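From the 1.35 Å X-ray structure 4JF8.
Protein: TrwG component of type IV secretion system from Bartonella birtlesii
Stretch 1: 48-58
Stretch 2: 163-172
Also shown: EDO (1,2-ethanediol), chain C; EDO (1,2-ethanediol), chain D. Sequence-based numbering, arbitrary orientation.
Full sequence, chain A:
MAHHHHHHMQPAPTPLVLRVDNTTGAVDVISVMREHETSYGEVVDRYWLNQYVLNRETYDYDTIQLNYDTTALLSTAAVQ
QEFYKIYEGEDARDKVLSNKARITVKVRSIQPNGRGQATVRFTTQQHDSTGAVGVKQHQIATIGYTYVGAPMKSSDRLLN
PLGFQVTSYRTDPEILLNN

Stretch 1 48-58: WLNQYVLNRET
Stretch 2 (163-172) GFQVTSYRTD

How do the two backbones lie? Residues 48-57 form a helix, held by i-to-i+4 bonds such as Tyr52 N to Trp48 O (2.9 Å), and 164-172 form a strand. Their N-to-C directions differ by 61° (signed crossing angle -61°), with axes approaching to 10.0 Å. In register, Trp48 CA lies 7.3 Å from Phe164 CA, Tyr52 CA 8.3 Å from Val166 CA, Val53 CA 9.7 Å from Tyr169 CA, and Glu57 CA 9.7 Å from Thr171 CA.

What receives the strand's first side chain? Gly163 precedes it at phi/psi 69/39, a positive phi that favours glycine. Phe164 (-58/132, chi1 t, chi2 79°) points toward the helix, and Trp48 (chi1 m, chi2 107°) sets its CB methylene over the Phe164 ring face, 3.4 Å from that ring's centroid, a CH-pi contact. The Trp48 five-membered ring lies near parallel to the Phe164 ring but slid aside, their centroids 5.1 Å apart. Leu49 (m, t) brings CD2 to 4.1 Å from Phe164 CZ at the ring edge.

How does Tyr52 serve two strand residues? Gln165 points away; Val166 (-80/122, chi1 t) points toward the helix, its CG2 methyl packing on the flat Tyr52 face, 3.5 Å from the centroid. Tyr52 (t, chi2 79°) also turns its edge toward the face of Tyr169, with Tyr52 CE2 3.4 Å from Tyr169 CD1.

Why does Tyr169 dominate the contact? Extended at -154/125 (t, chi2 92°), it has the most area covered, 118 Å². Arg56, all t through chi3, lays its CD methylene over the Tyr169 face, 4.0 Å from the centroid, while Arg56 NH1 donates to Tyr52 OH (2.9 Å). The phenol Tyr169 OH donates to the charged carboxylate of Glu57 (m, m) at OE2, 2.7 Å.

What closes the far end? Arg170 points away; Thr171 (-124/147, chi1 p) returns toward the helix, its CG2 3.5 Å from Glu57 OE2. A water joins Glu57 OE1 and Thr171 OG1, 2.8 Å from each.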

# COMPACT_ATOMS: atom_id res chain seq x y z
N TRP A 48 -3.39 7.69 -6.45
CA TRP A 48 -2.26 8.27 -5.73
C TRP A 48 -2.68 9.26 -4.64
O TRP A 48 -2.13 9.24 -3.54
CB TRP A 48 -1.23 8.89 -6.69
CG TRP A 48 -0.53 7.80 -7.43
CD1 TRP A 48 -0.69 7.47 -8.75
CD2 TRP A 48 0.39 6.85 -6.89
NE1 TRP A 48 0.07 6.37 -9.05
CE2 TRP A 48 0.74 5.96 -7.92
CE3 TRP A 48 0.93 6.65 -5.61
CZ2 TRP A 48 1.61 4.89 -7.71
CZ3 TRP A 48 1.80 5.60 -5.43
CH2 TRP A 48 2.13 4.74 -6.46
N LEU A 49 -3.69 10.08 -4.93
CA LEU A 49 -4.20 11.02 -3.94
C LEU A 49 -4.79 10.29 -2.75
O LEU A 49 -4.60 10.71 -1.60
CB LEU A 49 -5.24 11.93 -4.58
CG LEU A 49 -4.65 12.92 -5.60
CD1 LEU A 49 -5.73 13.45 -6.54
CD2 LEU A 49 -3.87 14.06 -4.94
N ASN A 50 -5.55 9.24 -3.02
CA ASN A 50 -6.11 8.42 -1.95
C ASN A 50 -5.01 7.79 -1.10
O ASN A 50 -5.05 7.83 0.14
CB ASN A 50 -7.00 7.34 -2.58
CG ASN A 50 -7.73 6.51 -1.56
OD1 ASN A 50 -8.53 7.05 -0.78
ND2 ASN A 50 -7.52 5.19 -1.58
N GLN A 51 -4.02 7.20 -1.76
CA GLN A 51 -2.92 6.59 -1.02
C GLN A 51 -2.25 7.64 -0.15
O GLN A 51 -1.90 7.39 1.01
CB GLN A 51 -1.90 6.02 -2.00
CG GLN A 51 -0.75 5.32 -1.29
CD GLN A 51 0.22 4.60 -2.21
OE1 GLN A 51 1.42 4.88 -2.22
NE2 GLN A 51 -0.29 3.69 -2.99
N TYR A 52 -2.06 8.85 -0.68
CA TYR A 52 -1.41 9.89 0.07
C TYR A 52 -2.18 10.29 1.32
O TYR A 52 -1.62 10.32 2.42
CB TYR A 52 -1.15 11.13 -0.81
CG TYR A 52 -0.20 12.11 -0.15
CD1 TYR A 52 1.17 11.86 -0.19
CD2 TYR A 52 -0.66 13.22 0.57
CE1 TYR A 52 2.07 12.71 0.44
CE2 TYR A 52 0.24 14.07 1.19
CZ TYR A 52 1.60 13.80 1.14
OH TYR A 52 2.48 14.69 1.75
N VAL A 53 -3.46 10.59 1.17
CA VAL A 53 -4.25 11.04 2.30
C VAL A 53 -4.36 9.93 3.34
O VAL A 53 -4.23 10.19 4.54
CB VAL A 53 -5.63 11.58 1.85
CG1 VAL A 53 -6.50 11.85 3.07
CG2 VAL A 53 -5.46 12.86 1.05
N LEU A 54 -4.60 8.70 2.91
CA LEU A 54 -4.72 7.61 3.88
C LEU A 54 -3.42 7.43 4.63
O LEU A 54 -3.42 7.21 5.85
CB LEU A 54 -5.12 6.30 3.19
CG LEU A 54 -6.57 6.24 2.69
CD1 LEU A 54 -6.81 4.92 1.97
CD2 LEU A 54 -7.55 6.40 3.86
N ASN A 55 -2.29 7.46 3.94
CA ASN A 55 -1.02 7.19 4.62
C ASN A 55 -0.57 8.36 5.49
O ASN A 55 0.07 8.13 6.52
CB ASN A 55 0.06 6.77 3.63
CG ASN A 55 -0.07 5.32 3.25
OD1 ASN A 55 0.44 4.45 3.94
ND2 ASN A 55 -0.73 5.05 2.15
N ARG A 56 -0.92 9.57 5.12
CA ARG A 56 -0.46 10.75 5.87
C ARG A 56 -1.33 11.02 7.09
O ARG A 56 -0.81 11.39 8.15
CB ARG A 56 -0.43 11.98 4.96
CG ARG A 56 0.01 13.22 5.71
CD ARG A 56 0.46 14.34 4.83
NE ARG A 56 0.72 15.57 5.59
CZ ARG A 56 1.44 16.60 5.16
NH1 ARG A 56 2.09 16.56 3.99
NH2 ARG A 56 1.55 17.68 5.92
N GLU A 57 -2.63 10.84 6.94
CA GLU A 57 -3.56 11.23 8.00
C GLU A 57 -3.86 10.10 8.99
O GLU A 57 -4.25 10.35 10.12
CB GLU A 57 -4.88 11.76 7.40
CG GLU A 57 -4.73 13.01 6.54
CD GLU A 57 -4.21 14.21 7.31
OE1 GLU A 57 -4.43 14.31 8.54
OE2 GLU A 57 -3.57 15.06 6.66
N THR A 58 -3.69 8.86 8.58
CA THR A 58 -3.89 7.73 9.50
C THR A 58 -2.85 7.73 10.58
O THR A 58 -1.66 7.96 10.29
CB THR A 58 -3.80 6.38 8.74
OG1 THR A 58 -4.89 6.27 7.83
CG2 THR A 58 -3.80 5.20 9.70
N GLY A 163 6.72 8.61 -10.30
CA GLY A 163 7.23 9.80 -9.65
C GLY A 163 6.15 10.74 -9.20
O GLY A 163 6.30 11.96 -9.30
N PHE A 164 5.04 10.20 -8.70
CA PHE A 164 4.04 11.04 -8.07
C PHE A 164 4.66 11.81 -6.91
O PHE A 164 5.35 11.23 -6.09
CB PHE A 164 2.89 10.16 -7.54
CG PHE A 164 1.82 10.92 -6.79
CD1 PHE A 164 0.84 11.63 -7.47
CD2 PHE A 164 1.77 10.89 -5.41
CE1 PHE A 164 -0.16 12.31 -6.79
CE2 PHE A 164 0.78 11.57 -4.75
CZ PHE A 164 -0.19 12.26 -5.44
N GLN A 165 4.41 13.11 -6.87
CA GLN A 165 4.93 13.99 -5.84
C GLN A 165 3.88 15.00 -5.44
O GLN A 165 3.36 15.73 -6.30
CB GLN A 165 6.18 14.73 -6.30
CG GLN A 165 7.39 13.86 -6.54
CD GLN A 165 8.02 13.37 -5.26
OE1 GLN A 165 7.58 12.36 -4.64
NE2 GLN A 165 9.02 14.06 -4.83
N VAL A 166 3.58 15.03 -4.15
CA VAL A 166 2.75 16.08 -3.58
C VAL A 166 3.65 17.29 -3.38
O VAL A 166 4.67 17.22 -2.67
CB VAL A 166 2.09 15.63 -2.28
CG1 VAL A 166 1.46 16.80 -1.53
CG2 VAL A 166 1.07 14.54 -2.57
N THR A 167 3.26 18.41 -4.02
CA THR A 167 4.05 19.64 -4.01
C THR A 167 3.52 20.66 -3.01
O THR A 167 4.23 21.59 -2.64
CB THR A 167 4.05 20.29 -5.41
OG1 THR A 167 2.69 20.56 -5.78
CG2 THR A 167 4.71 19.36 -6.42
N SER A 168 2.27 20.48 -2.58
CA SER A 168 1.68 21.29 -1.51
C SER A 168 0.57 20.49 -0.86
O SER A 168 -0.13 19.75 -1.53
CB SER A 168 1.18 22.64 -2.03
OG SER A 168 0.10 22.51 -2.91
N TYR A 169 0.40 20.66 0.44
CA TYR A 169 -0.63 19.92 1.16
C TYR A 169 -1.05 20.70 2.38
O TYR A 169 -0.22 21.00 3.23
CB TYR A 169 -0.10 18.55 1.57
CG TYR A 169 -1.11 17.67 2.24
CD1 TYR A 169 -1.87 16.78 1.49
CD2 TYR A 169 -1.29 17.67 3.61
CE1 TYR A 169 -2.78 15.94 2.09
CE2 TYR A 169 -2.20 16.84 4.21
CZ TYR A 169 -2.95 15.97 3.45
OH TYR A 169 -3.86 15.11 4.01
N ARG A 170 -2.34 20.95 2.49
CA ARG A 170 -2.92 21.49 3.70
C ARG A 170 -4.24 20.81 3.96
O ARG A 170 -4.88 20.29 3.03
CB ARG A 170 -3.14 23.01 3.61
CG ARG A 170 -4.06 23.44 2.49
CD ARG A 170 -4.29 24.96 2.47
NE ARG A 170 -4.90 25.43 3.71
CZ ARG A 170 -4.41 26.34 4.55
NH1 ARG A 170 -3.29 27.01 4.30
NH2 ARG A 170 -5.09 26.61 5.65
N THR A 171 -4.67 20.82 5.23
CA THR A 171 -6.00 20.34 5.62
C THR A 171 -6.72 21.46 6.36
O THR A 171 -6.09 22.29 7.02
CB THR A 171 -5.94 19.08 6.49
OG1 THR A 171 -5.15 19.35 7.64
CG2 THR A 171 -5.34 17.94 5.72
N ASP A 172 -8.04 21.49 6.18
CA ASP A 172 -8.90 22.48 6.83
C ASP A 172 -10.23 21.82 7.17
O ASP A 172 -10.64 20.87 6.53
CB ASP A 172 -9.16 23.62 5.85
CG ASP A 172 -7.90 24.39 5.50
OD1 ASP A 172 -7.45 25.25 6.28
OD2 ASP A 172 -7.30 24.13 4.43
C1 EDO C . 0.92 8.74 9.87
O1 EDO C . 0.61 10.13 10.09
C2 EDO C . 2.30 8.60 9.28
O2 EDO C . 2.23 9.07 7.96
C1 EDO D . 0.38 2.38 -10.48
O1 EDO D . 0.38 1.83 -11.80
C2 EDO D . -0.80 3.32 -10.36
O2 EDO D . -0.49 4.47 -11.17
O HOH W 1 2.22 19.69 4.07
O HOH W 2 -5.12 16.99 9.11